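Local structure of putative NAD(P)H-dependent FMN-containing oxidoreductase YwqN (Bacillus subtilis, 1RLI) at residues D31-Y36 and I66-Q71; I35-Y40 and G88-F93; Q117-A122 and S149-V154. The protein is a putative NAD(P)H-dependent, FMN-containing oxidoreductase of the SsuE family, probably using bound flavin to pass electrons from the nicotinamide cofactor to an acceptor. One frame throughout, in Å; residues are numbered along the deposited sequence.

Contact 1: residues D31-Y36 and I66-Q71; sequences DAEHIY and IERILQ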
loop_
_atom_site.group_PDB
_atom_site.type_symbol
_atom_site.label_atom_id
_atom_site.label_comp_id
_atom_site.label_asym_id
_atom_site.label_seq_id
_atom_site.Cartn_x
_atom_site.Cartn_y
_atom_site.Cartn_z
ATOM N N ASP D 31 -33.463 2.791 -7.276
ATOM C CA ASP D 31 -33.791 4.143 -7.697
ATOM C C ASP D 31 -32.640 4.930 -7.082
ATOM O O ASP D 31 -32.824 5.656 -6.110
ATOM C CB ASP D 31 -35.130 4.606 -7.111
ATOM C CG ASP D 31 -35.469 6.043 -7.501
ATOM O OD1 ASP D 31 -34.965 6.502 -8.549
ATOM O OD2 ASP D 31 -36.236 6.712 -6.771
ATOM N N ALA D 32 -31.452 4.761 -7.652
ATOM C CA ALA D 32 -30.245 5.411 -7.143
ATOM C C ALA D 32 -30.016 6.841 -7.624
ATOM O O ALA D 32 -30.303 7.179 -8.769
ATOM C CB ALA D 32 -29.029 4.558 -7.486
ATOM N N GLU D 33 -29.495 7.672 -6.729
ATOM C CA GLU D 33 -29.184 9.064 -7.039
ATOM C C GLU D 33 -27.933 9.026 -7.917
ATOM O O GLU D 33 -26.869 8.606 -7.462
ATOM C CB GLU D 33 -28.890 9.818 -5.738
ATOM C CG GLU D 33 -28.944 11.315 -5.853
ATOM C CD GLU D 33 -30.323 11.809 -6.239
ATOM O OE1 GLU D 33 -31.274 11.632 -5.448
ATOM O OE2 GLU D 33 -30.448 12.367 -7.343
ATOM N N HIS D 34 -28.066 9.442 -9.173
ATOM C CA HIS D 34 -26.942 9.442 -10.102
ATOM C C HIS D 34 -26.287 10.814 -10.193
ATOM O O HIS D 34 -26.839 11.749 -10.771
ATOM C CB HIS D 34 -27.409 8.992 -11.487
ATOM C CG HIS D 34 -27.613 7.514 -11.602
ATOM N ND1 HIS D 34 -26.722 6.689 -12.252
ATOM C CD2 HIS D 34 -28.596 6.710 -11.127
ATOM C CE1 HIS D 34 -27.147 5.439 -12.175
ATOM N NE2 HIS D 34 -28.281 5.425 -11.499
ATOM N N ILE D 35 -25.103 10.927 -9.610
ATOM C CA ILE D 35 -24.370 12.182 -9.612
ATOM C C ILE D 35 -23.230 12.105 -10.614
ATOM O O ILE D 35 -22.474 11.122 -10.662
ATOM C CB ILE D 35 -23.807 12.481 -8.197
ATOM C CG1 ILE D 35 -24.968 12.764 -7.238
ATOM C CG2 ILE D 35 -22.832 13.652 -8.245
ATOM C CD1 ILE D 35 -24.608 12.618 -5.782
ATOM N N TYR D 36 -23.117 13.130 -11.445
ATOM C CA TYR D 36 -22.049 13.169 -12.416
ATOM C C TYR D 36 -21.273 14.433 -12.122
ATOM O O TYR D 36 -21.858 15.517 -12.021
ATOM C CB TYR D 36 -22.622 13.193 -13.828
ATOM C CG TYR D 36 -23.565 12.048 -14.088
ATOM C CD1 TYR D 36 -24.903 12.117 -13.686
ATOM C CD2 TYR D 36 -23.128 10.892 -14.730
ATOM C CE1 TYR D 36 -25.774 11.068 -13.928
ATOM C CE2 TYR D 36 -23.999 9.832 -14.973
ATOM C CZ TYR D 36 -25.314 9.933 -14.573
ATOM O OH TYR D 36 -26.187 8.905 -14.841
ATOM N N ILE D 66 -23.788 17.867 -2.542
ATOM C CA ILE D 66 -23.644 17.523 -1.137
ATOM C C ILE D 66 -25.025 17.274 -0.544
ATOM O O ILE D 66 -25.221 16.337 0.239
ATOM C CB ILE D 66 -22.955 18.654 -0.354
ATOM C CG1 ILE D 66 -21.487 18.795 -0.793
ATOM C CG2 ILE D 66 -23.005 18.365 1.119
ATOM C CD1 ILE D 66 -20.605 17.521 -0.551
ATOM N N GLU D 67 -25.984 18.126 -0.908
ATOM C CA GLU D 67 -27.351 17.971 -0.400
ATOM C C GLU D 67 -27.908 16.588 -0.742
ATOM O O GLU D 67 -28.514 15.917 0.099
ATOM C CB GLU D 67 -28.266 19.042 -0.996
ATOM C CG GLU D 67 -28.039 20.430 -0.432
ATOM C CD GLU D 67 -28.670 20.615 0.940
ATOM O OE1 GLU D 67 -29.027 19.599 1.576
ATOM O OE2 GLU D 67 -28.802 21.780 1.384
ATOM N N ARG D 68 -27.696 16.158 -1.977
ATOM C CA ARG D 68 -28.196 14.857 -2.404
ATOM C C ARG D 68 -27.459 13.718 -1.717
ATOM O O ARG D 68 -28.077 12.743 -1.276
ATOM C CB ARG D 68 -28.085 14.738 -3.920
ATOM C CG ARG D 68 -29.055 15.650 -4.627
ATOM C CD ARG D 68 -28.726 15.767 -6.084
ATOM N NE ARG D 68 -28.846 14.502 -6.795
ATOM C CZ ARG D 68 -28.235 14.253 -7.947
ATOM N NH1 ARG D 68 -27.467 15.187 -8.497
ATOM N NH2 ARG D 68 -28.395 13.083 -8.550
ATOM N N ILE D 69 -26.139 13.841 -1.613
ATOM C CA ILE D 69 -25.332 12.826 -0.948
ATOM C C ILE D 69 -25.749 12.623 0.497
ATOM O O ILE D 69 -25.763 11.495 1.004
ATOM C CB ILE D 69 -23.834 13.220 -0.953
ATOM C CG1 ILE D 69 -23.225 12.873 -2.299
ATOM C CG2 ILE D 69 -23.099 12.538 0.206
ATOM C CD1 ILE D 69 -21.789 13.374 -2.458
ATOM N N LEU D 70 -26.076 13.716 1.174
ATOM C CA LEU D 70 -26.441 13.621 2.572
ATOM C C LEU D 70 -27.705 12.816 2.801
ATOM O O LEU D 70 -27.895 12.255 3.880
ATOM C CB LEU D 70 -26.549 15.024 3.188
ATOM C CG LEU D 70 -25.139 15.620 3.349
ATOM C CD1 LEU D 70 -25.207 17.078 3.820
ATOM C CD2 LEU D 70 -24.354 14.774 4.346
ATOM N N GLN D 71 -28.556 12.726 1.785
ATOM C CA GLN D 71 -29.793 11.959 1.918
ATOM C C GLN D 71 -29.613 10.464 1.623
ATOM O O GLN D 71 -30.553 9.684 1.788
ATOM C CB GLN D 71 -30.854 12.528 0.977
ATOM C CG GLN D 71 -31.093 14.023 1.157
ATOM C CD GLN D 71 -32.236 14.544 0.303
ATOM O OE1 GLN D 71 -33.395 14.183 0.513
ATOM N NE2 GLN D 71 -31.914 15.394 -0.666
HETATM O O HOH W 1 -25.364 15.293 -10.902
#
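Charged and polar bonds all converge on R68 of helix 62-70, which packs on strand 33-41, next to strand 6-10, in the flavodoxin-like alpha/beta fold. E33 leaves its strand with CG anti to the backbone N and then bends at chi2 (62°), bringing OE2 to the guanidinium edge. There E33 OE2 makes a salt bridge and a very short hydrogen bond with R68 NH2 (2.5 Å), while the bond from R68 NE to E33 OE2 (2.7 Å) is weak. The carboxylate stands almost perpendicular to the guanidinium (87°), and OE2 meets NH2 through its anti lone pair. R68 NH2 also donates to H34 O (3.0 Å), lying above that carbonyl's plane. R68 NH1 gives a hydrogen bond to a water that accepts another from Y36 N.

I35 CG1 sits over one guanidinium face, 3.7 Å from R68 CZ and offset toward its rim, and I35 CD1 meets I69 CG1 at 3.8 Å, the two side chains crossing at about a right angle.

E33 OE2 thus accepts from both NH2 and, weakly, NE of one guanidinium; the pairing is likely to keep E33 ionised, and the bonds to H34 O and the water probably limit rotation of the R68 end group.

Contact 2: residues I35-Y40 and G88-F93; sequences IYLQKY and GTLKLF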
loop_
_atom_site.group_PDB
_atom_site.type_symbol
_atom_site.label_atom_id
_atom_site.label_comp_id
_atom_site.label_asym_id
_atom_site.label_seq_id
_atom_site.Cartn_x
_atom_site.Cartn_y
_atom_site.Cartn_z
ATOM N N ILE D 35 -25.103 10.927 -9.610
ATOM C CA ILE D 35 -24.370 12.182 -9.612
ATOM C C ILE D 35 -23.230 12.105 -10.614
ATOM O O ILE D 35 -22.474 11.122 -10.662
ATOM C CB ILE D 35 -23.807 12.481 -8.197
ATOM C CG1 ILE D 35 -24.968 12.764 -7.238
ATOM C CG2 ILE D 35 -22.832 13.652 -8.245
ATOM C CD1 ILE D 35 -24.608 12.618 -5.782
ATOM N N TYR D 36 -23.117 13.130 -11.445
ATOM C CA TYR D 36 -22.049 13.169 -12.416
ATOM C C TYR D 36 -21.273 14.433 -12.122
ATOM O O TYR D 36 -21.858 15.517 -12.021
ATOM C CB TYR D 36 -22.622 13.193 -13.828
ATOM C CG TYR D 36 -23.565 12.048 -14.088
ATOM C CD1 TYR D 36 -24.903 12.117 -13.686
ATOM C CD2 TYR D 36 -23.128 10.892 -14.730
ATOM C CE1 TYR D 36 -25.774 11.068 -13.928
ATOM C CE2 TYR D 36 -23.999 9.832 -14.973
ATOM C CZ TYR D 36 -25.314 9.933 -14.573
ATOM O OH TYR D 36 -26.187 8.905 -14.841
ATOM N N LEU D 37 -19.964 14.302 -11.945
ATOM C CA LEU D 37 -19.150 15.469 -11.650
ATOM C C LEU D 37 -18.844 16.144 -12.980
ATOM O O LEU D 37 -18.193 15.576 -13.840
ATOM C CB LEU D 37 -17.866 15.046 -10.930
ATOM C CG LEU D 37 -18.157 14.363 -9.583
ATOM C CD1 LEU D 37 -16.854 13.924 -8.927
ATOM C CD2 LEU D 37 -18.897 15.319 -8.661
ATOM N N GLN D 38 -19.333 17.366 -13.127
ATOM C CA GLN D 38 -19.179 18.133 -14.353
ATOM C C GLN D 38 -17.744 18.534 -14.677
ATOM O O GLN D 38 -16.930 18.747 -13.781
ATOM C CB GLN D 38 -20.049 19.392 -14.242
ATOM C CG GLN D 38 -20.841 19.760 -15.486
ATOM C CD GLN D 38 -21.794 20.928 -15.237
ATOM O OE1 GLN D 38 -22.555 21.328 -16.122
ATOM N NE2 GLN D 38 -21.753 21.477 -14.027
ATOM N N LYS D 39 -17.432 18.598 -15.972
ATOM C CA LYS D 39 -16.119 19.047 -16.423
ATOM C C LYS D 39 -16.312 19.747 -17.758
ATOM O O LYS D 39 -17.178 19.374 -18.558
ATOM C CB LYS D 39 -15.103 17.899 -16.527
ATOM C CG LYS D 39 -15.414 16.779 -17.480
ATOM C CD LYS D 39 -14.421 15.640 -17.247
ATOM C CE LYS D 39 -14.617 14.500 -18.228
ATOM N NZ LYS D 39 -13.748 13.340 -17.896
ATOM N N TYR D 40 -15.510 20.781 -17.973
ATOM C CA TYR D 40 -15.607 21.612 -19.160
ATOM C C TYR D 40 -14.278 21.579 -19.919
ATOM O O TYR D 40 -13.207 21.637 -19.311
ATOM C CB TYR D 40 -15.932 23.039 -18.702
ATOM C CG TYR D 40 -16.470 23.967 -19.758
ATOM C CD1 TYR D 40 -17.779 23.843 -20.223
ATOM C CD2 TYR D 40 -15.671 24.976 -20.294
ATOM C CE1 TYR D 40 -18.280 24.705 -21.204
ATOM C CE2 TYR D 40 -16.159 25.839 -21.272
ATOM C CZ TYR D 40 -17.462 25.695 -21.723
ATOM O OH TYR D 40 -17.931 26.526 -22.718
ATOM N N GLY D 88 -9.555 13.807 -12.055
ATOM C CA GLY D 88 -9.402 15.177 -11.603
ATOM C C GLY D 88 -10.700 15.656 -10.966
ATOM O O GLY D 88 -10.680 16.341 -9.939
ATOM N N THR D 89 -11.843 15.308 -11.553
ATOM C CA THR D 89 -13.108 15.751 -10.972
ATOM C C THR D 89 -13.370 15.165 -9.592
ATOM O O THR D 89 -13.804 15.880 -8.697
ATOM C CB THR D 89 -14.310 15.427 -11.877
ATOM O OG1 THR D 89 -14.332 14.028 -12.179
ATOM C CG2 THR D 89 -14.223 16.227 -13.181
ATOM N N LEU D 90 -13.094 13.874 -9.394
ATOM C CA LEU D 90 -13.359 13.291 -8.077
ATOM C C LEU D 90 -12.375 13.807 -7.040
ATOM O O LEU D 90 -12.742 13.989 -5.865
ATOM C CB LEU D 90 -13.325 11.751 -8.116
ATOM C CG LEU D 90 -13.730 11.051 -6.802
ATOM C CD1 LEU D 90 -15.144 11.498 -6.373
ATOM C CD2 LEU D 90 -13.712 9.532 -6.983
ATOM N N LYS D 91 -11.132 14.053 -7.447
ATOM C CA LYS D 91 -10.114 14.578 -6.515
ATOM C C LYS D 91 -10.500 15.983 -6.019
ATOM O O LYS D 91 -10.421 16.259 -4.821
ATOM C CB LYS D 91 -8.737 14.613 -7.194
ATOM C CG LYS D 91 -7.640 15.353 -6.429
ATOM C CD LYS D 91 -7.361 14.721 -5.081
ATOM C CE LYS D 91 -6.138 15.377 -4.430
ATOM N NZ LYS D 91 -6.022 14.957 -3.002
ATOM N N LEU D 92 -10.954 16.864 -6.917
ATOM C CA LEU D 92 -11.335 18.208 -6.479
ATOM C C LEU D 92 -12.609 18.162 -5.634
ATOM O O LEU D 92 -12.790 18.980 -4.714
ATOM C CB LEU D 92 -11.520 19.148 -7.690
ATOM C CG LEU D 92 -10.251 19.916 -8.108
ATOM C CD1 LEU D 92 -9.101 18.938 -8.415
ATOM C CD2 LEU D 92 -10.568 20.804 -9.313
ATOM N N PHE D 93 -13.490 17.199 -5.928
ATOM C CA PHE D 93 -14.737 17.040 -5.166
ATOM C C PHE D 93 -14.417 16.621 -3.725
ATOM O O PHE D 93 -14.862 17.248 -2.757
ATOM C CB PHE D 93 -15.614 15.968 -5.816
ATOM C CG PHE D 93 -16.876 15.686 -5.052
ATOM C CD1 PHE D 93 -17.918 16.618 -5.037
ATOM C CD2 PHE D 93 -17.012 14.505 -4.331
ATOM C CE1 PHE D 93 -19.093 16.366 -4.302
ATOM C CE2 PHE D 93 -18.181 14.239 -3.593
ATOM C CZ PHE D 93 -19.225 15.179 -3.584
HETATM O O HOH W 2 -16.182 13.478 -14.125
#
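L37 CB is directed toward the N-terminal part of helix 88-95. L37 CB rests on T89 CB at 3.7 Å, with T89 OG1 slightly farther off. CG lies anti to the carbonyl carbon, and from there the two methyls part. L37 CD1, anti to CA (chi2 178°), pushes into the helix surface, 3.6 Å from T89 O, a carbonyl already bonded within the helix to F93 N. L37 CD1 also lies against L90 CA, is 3.9 Å from L90 CD1, and touches F93 CB. L37 CD2 turns to the ring of F93, approaching F93 CD1 obliquely at 4.0 Å. An alanine in place of L37 would lose both methyls and would probably leave L90 and F93 poorly packed against this strand.

This is a sheet-to-helix junction of the flavodoxin-like alpha/beta fold. Strand 33-41 is interrupted here: L37 still bonds through its backbone to N10 of strand 6-10, whereas Q38 and Y40 pair on the other flank with V58 and R56.

Beyond the break, T89 CG2 fits against the strand backbone and side chain, 3.7 Å from Q38 O and 3.8 Å from K39 CB. T89 OG1 is hydrogen-bonded to S87 OG, and it donates to a water at 2.7 Å; that water in turn donates to L37 O (2.9 Å), so the polar edge of the junction is bridged by solvent. K39 extends past T89, its amino end making a cation-pi contact with F55.

Contact 3: residues Q117-A122 and S149-V154; sequences QAYVIA and SFKGYV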
loop_
_atom_site.group_PDB
_atom_site.type_symbol
_atom_site.label_atom_id
_atom_site.label_comp_id
_atom_site.label_asym_id
_atom_site.label_seq_id
_atom_site.Cartn_x
_atom_site.Cartn_y
_atom_site.Cartn_z
ATOM N N GLN D 117 -22.138 4.139 4.272
ATOM C CA GLN D 117 -21.348 3.010 3.792
ATOM C C GLN D 117 -20.793 3.419 2.439
ATOM O O GLN D 117 -21.532 3.932 1.599
ATOM C CB GLN D 117 -22.232 1.772 3.629
ATOM C CG GLN D 117 -22.827 1.304 4.946
ATOM C CD GLN D 117 -23.722 0.103 4.781
ATOM O OE1 GLN D 117 -24.658 0.115 3.981
ATOM N NE2 GLN D 117 -23.444 -0.947 5.542
ATOM N N ALA D 118 -19.504 3.180 2.231
ATOM C CA ALA D 118 -18.863 3.570 0.979
ATOM C C ALA D 118 -18.333 2.391 0.181
ATOM O O ALA D 118 -17.852 1.423 0.759
ATOM C CB ALA D 118 -17.698 4.527 1.278
ATOM N N TYR D 119 -18.409 2.515 -1.146
ATOM C CA TYR D 119 -17.912 1.511 -2.091
ATOM C C TYR D 119 -17.159 2.267 -3.160
ATOM O O TYR D 119 -17.432 3.450 -3.399
ATOM C CB TYR D 119 -19.045 0.769 -2.793
ATOM C CG TYR D 119 -19.836 -0.129 -1.881
ATOM C CD1 TYR D 119 -19.561 -1.501 -1.806
ATOM C CD2 TYR D 119 -20.872 0.389 -1.098
ATOM C CE1 TYR D 119 -20.314 -2.339 -0.971
ATOM C CE2 TYR D 119 -21.630 -0.442 -0.261
ATOM C CZ TYR D 119 -21.345 -1.801 -0.209
ATOM O OH TYR D 119 -22.124 -2.615 0.598
ATOM N N VAL D 120 -16.232 1.583 -3.828
ATOM C CA VAL D 120 -15.452 2.208 -4.895
ATOM C C VAL D 120 -15.429 1.332 -6.152
ATOM O O VAL D 120 -15.273 0.119 -6.060
ATOM C CB VAL D 120 -13.971 2.432 -4.459
ATOM C CG1 VAL D 120 -13.133 2.908 -5.654
ATOM C CG2 VAL D 120 -13.899 3.473 -3.309
ATOM N N ILE D 121 -15.591 1.955 -7.315
ATOM C CA ILE D 121 -15.491 1.254 -8.600
ATOM C C ILE D 121 -14.438 2.072 -9.356
ATOM O O ILE D 121 -14.631 3.270 -9.567
ATOM C CB ILE D 121 -16.813 1.290 -9.407
ATOM C CG1 ILE D 121 -17.889 0.483 -8.672
ATOM C CG2 ILE D 121 -16.579 0.727 -10.800
ATOM C CD1 ILE D 121 -19.258 0.617 -9.278
ATOM N N ALA D 122 -13.328 1.442 -9.737
ATOM C CA ALA D 122 -12.259 2.140 -10.447
ATOM C C ALA D 122 -11.814 1.317 -11.649
ATOM O O ALA D 122 -11.605 0.102 -11.553
ATOM C CB ALA D 122 -11.067 2.395 -9.511
ATOM N N SER D 149 -17.701 3.469 6.653
ATOM C CA SER D 149 -17.307 2.081 6.475
ATOM C C SER D 149 -17.050 1.798 4.988
ATOM O O SER D 149 -17.915 2.005 4.150
ATOM C CB SER D 149 -18.405 1.147 6.987
ATOM O OG SER D 149 -18.625 1.367 8.368
ATOM N N PHE D 150 -15.856 1.303 4.693
ATOM C CA PHE D 150 -15.445 0.989 3.324
ATOM C C PHE D 150 -15.828 -0.456 3.156
ATOM O O PHE D 150 -15.078 -1.351 3.562
ATOM C CB PHE D 150 -13.923 1.171 3.193
ATOM C CG PHE D 150 -13.415 1.160 1.777
ATOM C CD1 PHE D 150 -14.285 1.056 0.694
ATOM C CD2 PHE D 150 -12.053 1.267 1.532
ATOM C CE1 PHE D 150 -13.779 1.055 -0.639
ATOM C CE2 PHE D 150 -11.546 1.273 0.232
ATOM C CZ PHE D 150 -12.403 1.168 -0.853
ATOM N N LYS D 151 -17.005 -0.661 2.552
ATOM C CA LYS D 151 -17.617 -1.976 2.372
ATOM C C LYS D 151 -17.146 -2.849 1.218
ATOM O O LYS D 151 -17.268 -4.071 1.290
ATOM C CB LYS D 151 -19.129 -1.811 2.264
ATOM C CG LYS D 151 -19.780 -1.199 3.505
ATOM C CD LYS D 151 -19.641 -2.119 4.707
ATOM C CE LYS D 151 -20.505 -1.638 5.874
ATOM N NZ LYS D 151 -20.306 -2.451 7.108
ATOM N N GLY D 152 -16.630 -2.257 0.151
ATOM C CA GLY D 152 -16.169 -3.094 -0.950
ATOM C C GLY D 152 -15.759 -2.254 -2.134
ATOM O O GLY D 152 -16.019 -1.053 -2.145
ATOM N N TYR D 153 -15.105 -2.873 -3.115
ATOM C CA TYR D 153 -14.688 -2.153 -4.317
ATOM C C TYR D 153 -14.535 -3.132 -5.454
ATOM O O TYR D 153 -14.567 -4.350 -5.261
ATOM C CB TYR D 153 -13.336 -1.459 -4.104
ATOM C CG TYR D 153 -12.215 -2.435 -3.817
ATOM C CD1 TYR D 153 -11.479 -3.029 -4.853
ATOM C CD2 TYR D 153 -11.940 -2.817 -2.500
ATOM C CE1 TYR D 153 -10.492 -3.990 -4.563
ATOM C CE2 TYR D 153 -10.967 -3.761 -2.211
ATOM C CZ TYR D 153 -10.255 -4.340 -3.235
ATOM O OH TYR D 153 -9.295 -5.277 -2.891
ATOM N N VAL D 154 -14.365 -2.577 -6.644
ATOM C CA VAL D 154 -14.117 -3.355 -7.831
ATOM C C VAL D 154 -13.040 -2.632 -8.651
ATOM O O VAL D 154 -13.128 -1.420 -8.866
ATOM C CB VAL D 154 -15.401 -3.501 -8.712
ATOM C CG1 VAL D 154 -15.056 -4.287 -9.984
ATOM C CG2 VAL D 154 -16.503 -4.207 -7.925
#
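K151 has a helical backbone conformation (psi -26°) in the middle of a strand, which turns its CB toward the neighbouring strand; Y119, with CG anti to its carbonyl carbon (chi1 -68°), lays its ring beneath that CB. The result is a CH-pi contact in which K151 CB lies over the ring face, 3.7 Å from the ring centroid of Y119 and displaced toward CZ. A bend at chi2 (-65°) carries the lysine obliquely across Q117, whose NE2 lies 3.0 Å from K151 CE.

The backbone ladder is parallel and contains a beta bulge at K151. A118 N donates almost straight to S149 O (2.8 Å), and A118 O accepts from K151 N (2.9 Å). The next bond then skips a residue, running from V120 N to G152 O (3.1 Å). Regular pairing resumes with V154 N to V120 O and A122 N to V154 O. A CB on G152 would lie only 3.5 Å from Y119 CD1, so the absence of a side chain gives the tyrosine ring its room.

On the other face, V120 CG2 meets F150 CE1 at 3.6 Å, while the edge of the F150 ring is turned to A118 O.

Helix 133-146, the main part of the connection in this beta-alpha-beta crossover, covers the face of A118 and V120, with F143 meeting F150 edge to face. I121 packs on helix 18-27 and Y119 OH bonds to K179 N. Strand 74-80 pairs with the far side of 117-124, and the Y153 hydroxyl is hydrogen-bonded to the backbone O of K129 of a third subunit.

In the fold
Contacts 1 and 2 start from the same strand, 33-41, share I35 and Y36, and have centres 14 Å apart; I69 CD1 touches F93 CZ at 3.3 Å, so helices 62-70 and 88-95 are in contact through these side chains. Contact 3 joins the last two strands of the mixed sheet, 117-124 and the outermost 149-157, beyond strands 6-10 and 74-80; its centre is 16 Å from that of contact 1 and 18 Å from that of contact 2. No FMN is modelled; in flavodoxin-like proteins it binds at the C-terminal ends of the parallel strands. Separate platinum ions, not the cofactor, lie about 4 Å from the K39 side chain and about 6 Å from the Q117 side chain.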